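Local coordinates for metallo-beta-lactamase domain-containing protein (Thermotoga maritima, PDB 3H3E), which is a zinc-binding, metal-dependent hydrolase of the metallo-beta-lactamase superfamily, at the zinc ion site. Sequence-based numbering; all coordinates share one arbitrary frame.

The zinc ion site. Residues 68-69, 71, 73-74, 160, 180, 182. With ZN (zinc ion), chain B.
Three imidazole nitrogens bind the zinc ion, two through NE2 and one through ND1. His69 coordinates through NE2, 2.3 Å from ZN, and His182 likewise through NE2, at 2.4 Å from ZN, whereas His71 turns its ND1 to the metal, 2.2 Å from ZN. The angles at the metal run from 89° (His71 ND1 to His69 NE2) to 100° (His71 ND1 to His182 NE2), so the three nitrogens gather on one side of the ion; further ligands, such as water, may be unseen at 2.75 Å.

A hydrogen bond from the other nitrogen of His69 fixes that ring's rotation. Its ND1 donates to the hydroxyl OG of Ser68 over 3.1 Å, with the oxygen close to the imidazole plane and an angle of 154° at the hydrogen.

Ring packing may help to hold the other imidazoles. His182 lies face to face with Phe160, CG of the imidazole above the centre of the phenyl ring, while CE1 of His71 meets the phenyl edge in plane. On the opposite flank, CE1 of His69 points onto the face of His74.

A second shell lies beyond bonding distance. Cys180 SG is 3.6 Å from ZN. His74 NE2 stands 4.1 Å from ZN, and the carboxylate OD1 of Asp73 is more distant still. Asp73 and His74 complete the HXHXDH motif of the superfamily, in which they typically serve a second metal; the carboxylate could also help balance the zinc's charge. His69 and His71 occupy the loop between strand 64-66 and helix 72-75, and His182 the loop between strand 173-178 and helix 185-193, placing zinc at the loop-lined edge of the metallo-beta-lactamase sandwich.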
ATOM      1  N   SER A  68       1.110  -4.963   2.733  1.00 16.79           N
ATOM      2  CA  SER A  68      -0.212  -4.343   2.727  1.00 14.88           C
ATOM      3  C   SER A  68      -1.326  -5.360   2.497  1.00 18.30           C
ATOM      4  O   SER A  68      -2.418  -5.224   3.034  1.00 28.21           O
ATOM      5  CB  SER A  68      -0.272  -3.265   1.656  1.00 20.87           C
ATOM      6  OG  SER A  68       0.067  -3.800   0.395  1.00 22.08           O
ATOM      7  N   HIS A  69      -1.054  -6.366   1.681  1.00 14.22           N
ATOM      8  CA  HIS A  69      -1.991  -7.459   1.468  1.00 13.36           C
ATOM      9  C   HIS A  69      -1.299  -8.584   0.690  1.00 14.86           C
ATOM     10  O   HIS A  69      -0.256  -8.370   0.078  1.00 19.31           O
ATOM     11  CB  HIS A  69      -3.291  -6.971   0.797  1.00 14.97           C
ATOM     12  CG  HIS A  69      -3.111  -6.434  -0.587  1.00 12.79           C
ATOM     13  ND1 HIS A  69      -2.250  -5.397  -0.883  1.00 21.39           N
ATOM     14  CD2 HIS A  69      -3.702  -6.775  -1.756  1.00 13.77           C
ATOM     15  CE1 HIS A  69      -2.303  -5.137  -2.178  1.00 21.33           C
ATOM     16  NE2 HIS A  69      -3.178  -5.958  -2.732  1.00 15.92           N
ATOM     17  N   HIS A  71      -1.386 -10.128  -2.153  1.00 16.79           N
ATOM     18  CA  HIS A  71      -1.326 -10.281  -3.607  1.00 15.20           C
ATOM     19  C   HIS A  71       0.115 -10.428  -4.108  1.00 16.59           C
ATOM     20  O   HIS A  71       1.054  -9.885  -3.514  1.00 20.92           O
ATOM     21  CB  HIS A  71      -1.965  -9.090  -4.305  1.00 17.90           C
ATOM     22  CG  HIS A  71      -3.410  -9.283  -4.618  1.00 21.86           C
ATOM     23  ND1 HIS A  71      -4.325  -8.253  -4.566  1.00 25.56           N
ATOM     24  CD2 HIS A  71      -4.104 -10.388  -4.981  1.00 21.71           C
ATOM     25  CE1 HIS A  71      -5.520  -8.715  -4.893  1.00 32.35           C
ATOM     26  NE2 HIS A  71      -5.413 -10.009  -5.150  1.00 31.25           N
ATOM     27  N   ASP A  73       1.756  -9.096  -6.595  1.00 14.77           N
ATOM     28  CA  ASP A  73       2.446  -7.870  -6.987  1.00 10.38           C
ATOM     29  C   ASP A  73       2.882  -7.029  -5.786  1.00 23.76           C
ATOM     30  O   ASP A  73       3.472  -5.967  -5.960  1.00 31.27           O
ATOM     31  CB  ASP A  73       1.604  -7.024  -7.976  1.00 19.36           C
ATOM     32  CG  ASP A  73       0.206  -6.693  -7.451  1.00 29.15           C
ATOM     33  OD1 ASP A  73      -0.459  -7.616  -6.964  1.00 28.96           O
ATOM     34  OD2 ASP A  73      -0.238  -5.514  -7.509  1.00 38.79           O
ATOM     35  N   HIS A  74       2.600  -7.502  -4.573  1.00 21.30           N
ATOM     36  CA  HIS A  74       2.988  -6.783  -3.358  1.00 18.27           C
ATOM     37  C   HIS A  74       3.885  -7.620  -2.475  1.00 20.69           C
ATOM     38  O   HIS A  74       4.775  -7.103  -1.810  1.00 25.95           O
ATOM     39  CB  HIS A  74       1.750  -6.299  -2.591  1.00 17.91           C
ATOM     40  CG  HIS A  74       0.912  -5.352  -3.387  1.00 17.84           C
ATOM     41  ND1 HIS A  74       0.876  -3.999  -3.134  1.00 11.78           N
ATOM     42  CD2 HIS A  74       0.141  -5.552  -4.483  1.00 26.20           C
ATOM     43  CE1 HIS A  74       0.088  -3.412  -4.021  1.00 26.91           C
ATOM     44  NE2 HIS A  74      -0.367  -4.332  -4.855  1.00 28.63           N
ATOM     45  N   PHE A 160     -10.694  -8.869   1.705  1.00 21.61           N
ATOM     46  CA  PHE A 160      -9.393  -8.325   2.046  1.00 17.96           C
ATOM     47  C   PHE A 160      -9.226  -8.057   3.528  1.00 19.00           C
ATOM     48  O   PHE A 160      -8.761  -7.002   3.944  1.00 25.93           O
ATOM     49  CB  PHE A 160      -9.079  -7.111   1.182  1.00 13.31           C
ATOM     50  CG  PHE A 160      -8.948  -7.450  -0.264  1.00 11.22           C
ATOM     51  CD1 PHE A 160     -10.058  -7.484  -1.081  1.00 18.98           C
ATOM     52  CD2 PHE A 160      -7.723  -7.790  -0.801  1.00 18.73           C
ATOM     53  CE1 PHE A 160      -9.941  -7.829  -2.429  1.00 21.83           C
ATOM     54  CE2 PHE A 160      -7.599  -8.131  -2.148  1.00 16.28           C
ATOM     55  CZ  PHE A 160      -8.701  -8.148  -2.956  1.00 16.37           C
ATOM     56  N   CYS A 180      -2.851  -1.059  -2.178  1.00 18.37           N
ATOM     57  CA  CYS A 180      -3.854  -1.082  -3.229  1.00 22.10           C
ATOM     58  C   CYS A 180      -5.218  -0.514  -2.808  1.00 24.61           C
ATOM     59  O   CYS A 180      -6.035  -0.150  -3.650  1.00 37.72           O
ATOM     60  CB  CYS A 180      -3.984  -2.500  -3.805  1.00 20.36           C
ATOM     61  SG  CYS A 180      -3.548  -2.634  -5.528  1.00 33.87           S
ATOM     62  N   HIS A 182      -8.025  -1.935  -1.293  1.00 23.01           N
ATOM     63  CA  HIS A 182      -9.143  -2.718  -1.806  1.00 22.35           C
ATOM     64  C   HIS A 182     -10.419  -2.442  -1.025  1.00 19.88           C
ATOM     65  O   HIS A 182     -11.532  -2.556  -1.538  1.00 21.34           O
ATOM     66  CB  HIS A 182      -8.808  -4.205  -1.747  1.00 22.87           C
ATOM     67  CG  HIS A 182      -7.913  -4.666  -2.858  1.00 23.13           C
ATOM     68  ND1 HIS A 182      -8.333  -4.744  -4.168  1.00 17.59           N
ATOM     69  CD2 HIS A 182      -6.625  -5.082  -2.851  1.00 20.89           C
ATOM     70  CE1 HIS A 182      -7.342  -5.191  -4.919  1.00 17.81           C
ATOM     71  NE2 HIS A 182      -6.295  -5.403  -4.145  1.00 18.26           N
TER
HETATM   72 ZN    ZN B 256      -4.125  -6.085  -4.814  1.00 34.24          ZN